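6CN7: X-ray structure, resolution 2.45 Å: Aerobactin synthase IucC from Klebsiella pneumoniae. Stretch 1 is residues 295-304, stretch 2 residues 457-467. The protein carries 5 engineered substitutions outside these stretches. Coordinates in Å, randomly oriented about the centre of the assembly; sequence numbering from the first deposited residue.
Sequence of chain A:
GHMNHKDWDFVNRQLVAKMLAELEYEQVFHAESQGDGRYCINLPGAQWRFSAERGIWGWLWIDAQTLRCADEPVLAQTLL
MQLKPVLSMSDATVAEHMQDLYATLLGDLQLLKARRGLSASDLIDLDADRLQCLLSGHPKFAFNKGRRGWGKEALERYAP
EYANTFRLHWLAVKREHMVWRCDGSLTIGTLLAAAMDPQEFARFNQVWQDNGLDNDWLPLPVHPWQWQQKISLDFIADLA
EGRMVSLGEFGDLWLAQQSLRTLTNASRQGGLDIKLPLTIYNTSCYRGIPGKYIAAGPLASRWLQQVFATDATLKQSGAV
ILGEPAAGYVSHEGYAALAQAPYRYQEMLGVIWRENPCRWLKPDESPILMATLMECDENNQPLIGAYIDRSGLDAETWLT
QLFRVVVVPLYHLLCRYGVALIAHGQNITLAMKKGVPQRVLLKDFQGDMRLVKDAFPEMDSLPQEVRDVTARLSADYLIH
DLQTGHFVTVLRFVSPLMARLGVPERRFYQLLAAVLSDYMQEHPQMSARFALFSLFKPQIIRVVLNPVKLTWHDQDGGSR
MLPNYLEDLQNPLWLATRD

Stretch 1 295-304: AAGPLASRWL
Stretch 2 457-467: PEMDSLPQEVR

Residues 295-304 of IucC lie within a longer helix, and residues 457-467 cross one side of it as a 3-10 segment (457-459), a type I turn from Met-459 to Leu-462, and the start of a second helix at 464. The register runs antiparallel: CA of Ala-296 lies 6.0 Å from CA of Val-466, and CA of Trp-303 lies 7.0 Å from CA of Leu-462. The first helix is kinked at Pro-298, whose ring nitrogen has no hydrogen to give; Leu-299 N and Ala-300 N both bond Ala-296 O at 2.9 Å. Ala-296, Leu-299 and Trp-303 point CA-to-CB toward the second stretch, Ala-300 sideways, while Ser-301 lies out of reach and makes a weak bond from OG to Gly-297 O (3.3 Å; chi1 m).

Trp-303 has the largest covered area, 113 Å². Its chi1 of -175° (t) and chi2 of 79° carry the indole across the turn. Leu-462, chi1 t and chi2 p, sets CD1 over one ring face, 3.9 Å from the centroid of the Trp-303 six-membered ring and 19° off its normal, a CH-pi contact; the same CD1 is 3.7 Å from Trp-303 CD2. Glu-458 O approaches the ring edge, 4.1 Å from Trp-303 CZ2, while the Glu-458 CA-to-CB bond points sideways and the end of the side chain (m, p) leads away. Trp-303 NE1 lies 3.2 Å from Ser-461 O, and the geometry leaves a hydrogen bond there undecided. Pro-463 CD meets Trp-303 CD1 at 4.1 Å.

Pro-463 (phi/psi -64/144, C-gamma exo) is the N-cap residue; its carbonyl O accepts Val-466 N at 3.0 Å and Arg-467 N at 3.2 Å. Leu-299 (t, p) reaches its ring, with CD2 3.6 Å from Pro-463 CB and 4.3 Å from Glu-465 CB; the Leu-299 and Pro-463 pair is an apolar contact, and Leu-299 is exposed. Glu-465 is modelled only to CB. One turn further back, Ala-296 CB rests 4.0 Å from Glu-465 O.

Val-466, chi1 180° (t), directs CG2 at the first helix: it lies 4.2 Å from Ala-300 CB, 4.1 Å from Ala-300 N and 4.2 Å from Ala-296 O.

Arg-467 braces the second stretch internally. Its extended side chain (m, t, t, chi4 170°) runs back along the chain, and NH2 donates to Met-459 O at 2.8 Å, the carbonyl that also accepts Leu-462 N at 3.1 Å. No clear hydrogen bond crosses between the stretches; together the two sides bury 431 Å².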

# COMPACT_ATOMS: atom_id res chain seq x y z
N ALA A 295 -22.71 -4.24 -16.82
CA ALA A 295 -23.92 -3.48 -17.13
C ALA A 295 -25.12 -4.37 -17.47
O ALA A 295 -26.23 -3.85 -17.57
CB ALA A 295 -23.66 -2.53 -18.30
N ALA A 296 -24.92 -5.67 -17.63
CA ALA A 296 -26.01 -6.57 -17.99
C ALA A 296 -26.71 -7.17 -16.78
O ALA A 296 -27.84 -7.65 -16.91
CB ALA A 296 -25.50 -7.69 -18.89
N GLY A 297 -26.07 -7.17 -15.62
CA GLY A 297 -26.63 -7.75 -14.42
C GLY A 297 -27.99 -7.17 -14.06
O GLY A 297 -28.95 -7.90 -13.81
N PRO A 298 -28.09 -5.84 -14.03
CA PRO A 298 -29.40 -5.22 -13.77
C PRO A 298 -30.50 -5.74 -14.67
O PRO A 298 -31.68 -5.71 -14.27
CB PRO A 298 -29.12 -3.73 -14.02
CG PRO A 298 -27.69 -3.56 -13.64
CD PRO A 298 -27.01 -4.83 -14.09
N LEU A 299 -30.17 -6.23 -15.86
CA LEU A 299 -31.17 -6.82 -16.74
C LEU A 299 -31.29 -8.32 -16.55
O LEU A 299 -32.34 -8.89 -16.88
CB LEU A 299 -30.83 -6.53 -18.21
CG LEU A 299 -32.05 -6.49 -19.13
CD1 LEU A 299 -32.83 -5.19 -18.93
CD2 LEU A 299 -31.64 -6.67 -20.58
N ALA A 300 -30.26 -8.98 -16.03
CA ALA A 300 -30.38 -10.40 -15.69
C ALA A 300 -31.22 -10.58 -14.43
O ALA A 300 -32.07 -11.48 -14.37
CB ALA A 300 -28.99 -11.01 -15.50
N SER A 301 -31.00 -9.74 -13.41
CA SER A 301 -31.82 -9.80 -12.21
C SER A 301 -33.28 -9.57 -12.55
O SER A 301 -34.17 -10.30 -12.08
CB SER A 301 -31.33 -8.76 -11.20
OG SER A 301 -29.97 -8.95 -10.88
N ARG A 302 -33.57 -8.55 -13.37
CA ARG A 302 -34.95 -8.26 -13.74
C ARG A 302 -35.61 -9.46 -14.40
O ARG A 302 -36.82 -9.66 -14.24
CB ARG A 302 -34.99 -7.05 -14.67
N TRP A 303 -34.84 -10.26 -15.14
CA TRP A 303 -35.42 -11.42 -15.81
C TRP A 303 -35.68 -12.55 -14.83
O TRP A 303 -36.76 -13.15 -14.84
CB TRP A 303 -34.49 -11.89 -16.93
CG TRP A 303 -35.08 -13.00 -17.75
CD1 TRP A 303 -36.00 -12.88 -18.75
CD2 TRP A 303 -34.78 -14.39 -17.65
NE1 TRP A 303 -36.30 -14.12 -19.26
CE2 TRP A 303 -35.56 -15.06 -18.61
CE3 TRP A 303 -33.92 -15.14 -16.83
CZ2 TRP A 303 -35.51 -16.44 -18.78
CZ3 TRP A 303 -33.88 -16.52 -17.00
CH2 TRP A 303 -34.67 -17.15 -17.96
N LEU A 304 -34.71 -12.85 -13.96
CA LEU A 304 -34.91 -13.91 -12.98
C LEU A 304 -36.01 -13.57 -11.99
O LEU A 304 -36.76 -14.45 -11.55
CB LEU A 304 -33.60 -14.19 -12.24
CG LEU A 304 -32.51 -14.90 -13.05
CD1 LEU A 304 -31.21 -14.92 -12.27
CD2 LEU A 304 -32.94 -16.31 -13.44
N PRO A 457 -37.29 -23.78 -25.16
CA PRO A 457 -38.27 -22.71 -25.40
C PRO A 457 -38.39 -21.74 -24.24
O PRO A 457 -38.55 -20.53 -24.44
CB PRO A 457 -39.58 -23.48 -25.63
CG PRO A 457 -39.16 -24.84 -26.05
CD PRO A 457 -37.87 -25.12 -25.35
N GLU A 458 -38.29 -22.25 -23.01
CA GLU A 458 -38.40 -21.42 -21.82
C GLU A 458 -37.28 -20.39 -21.72
O GLU A 458 -37.34 -19.51 -20.85
CB GLU A 458 -38.41 -22.29 -20.56
CG GLU A 458 -39.53 -23.33 -20.53
CD GLU A 458 -39.14 -24.64 -21.20
OE1 GLU A 458 -38.12 -24.67 -21.91
OE2 GLU A 458 -39.86 -25.64 -21.01
N MET A 459 -36.26 -20.47 -22.58
CA MET A 459 -35.16 -19.52 -22.59
C MET A 459 -35.32 -18.42 -23.62
O MET A 459 -34.50 -17.49 -23.64
CB MET A 459 -33.84 -20.25 -22.84
CG MET A 459 -32.99 -20.42 -21.61
SD MET A 459 -31.40 -21.20 -21.97
CE MET A 459 -30.60 -19.86 -22.84
N ASP A 460 -36.33 -18.50 -24.49
CA ASP A 460 -36.50 -17.48 -25.52
C ASP A 460 -36.74 -16.09 -24.92
O ASP A 460 -36.47 -15.09 -25.59
CB ASP A 460 -37.65 -17.86 -26.44
CG ASP A 460 -37.34 -19.07 -27.30
OD1 ASP A 460 -36.19 -19.56 -27.24
OD2 ASP A 460 -38.24 -19.53 -28.03
N SER A 461 -37.24 -16.02 -23.69
CA SER A 461 -37.53 -14.75 -23.05
C SER A 461 -36.27 -14.00 -22.61
O SER A 461 -36.36 -12.83 -22.23
CB SER A 461 -38.43 -14.97 -21.83
OG SER A 461 -39.61 -15.67 -22.20
N LEU A 462 -35.11 -14.65 -22.65
CA LEU A 462 -33.89 -14.04 -22.13
C LEU A 462 -33.37 -12.99 -23.11
O LEU A 462 -33.26 -13.27 -24.31
CB LEU A 462 -32.83 -15.12 -21.91
CG LEU A 462 -31.52 -14.72 -21.22
CD1 LEU A 462 -31.77 -14.22 -19.81
CD2 LEU A 462 -30.56 -15.89 -21.20
N PRO A 463 -33.06 -11.78 -22.65
CA PRO A 463 -32.53 -10.76 -23.57
C PRO A 463 -31.19 -11.18 -24.16
O PRO A 463 -30.35 -11.79 -23.49
CB PRO A 463 -32.40 -9.51 -22.69
CG PRO A 463 -33.33 -9.74 -21.57
CD PRO A 463 -33.32 -11.21 -21.32
N GLN A 464 -30.98 -10.82 -25.43
CA GLN A 464 -29.69 -11.06 -26.07
C GLN A 464 -28.56 -10.44 -25.27
O GLN A 464 -27.46 -11.00 -25.20
CB GLN A 464 -29.70 -10.50 -27.50
CG GLN A 464 -30.74 -11.12 -28.41
CD GLN A 464 -30.57 -12.62 -28.60
OE1 GLN A 464 -31.55 -13.34 -28.77
NE2 GLN A 464 -29.32 -13.08 -28.58
N GLU A 465 -28.80 -9.28 -24.66
CA GLU A 465 -27.77 -8.60 -23.89
C GLU A 465 -27.17 -9.51 -22.83
O GLU A 465 -25.98 -9.39 -22.51
CB GLU A 465 -28.34 -7.34 -23.24
N VAL A 466 -27.96 -10.42 -22.28
CA VAL A 466 -27.46 -11.37 -21.29
C VAL A 466 -26.86 -12.60 -21.95
O VAL A 466 -25.83 -13.10 -21.51
CB VAL A 466 -28.59 -11.75 -20.31
CG1 VAL A 466 -28.08 -12.73 -19.25
CG2 VAL A 466 -29.15 -10.50 -19.64
N ARG A 467 -27.48 -13.08 -23.03
CA ARG A 467 -26.98 -14.27 -23.71
C ARG A 467 -25.54 -14.08 -24.17
O ARG A 467 -24.73 -15.01 -24.11
CB ARG A 467 -27.87 -14.62 -24.90
CG ARG A 467 -29.28 -15.00 -24.52
CD ARG A 467 -30.13 -15.30 -25.73
NE ARG A 467 -31.52 -15.54 -25.36
CZ ARG A 467 -32.53 -15.65 -26.21
NH1 ARG A 467 -32.32 -15.52 -27.52
NH2 ARG A 467 -33.75 -15.87 -25.76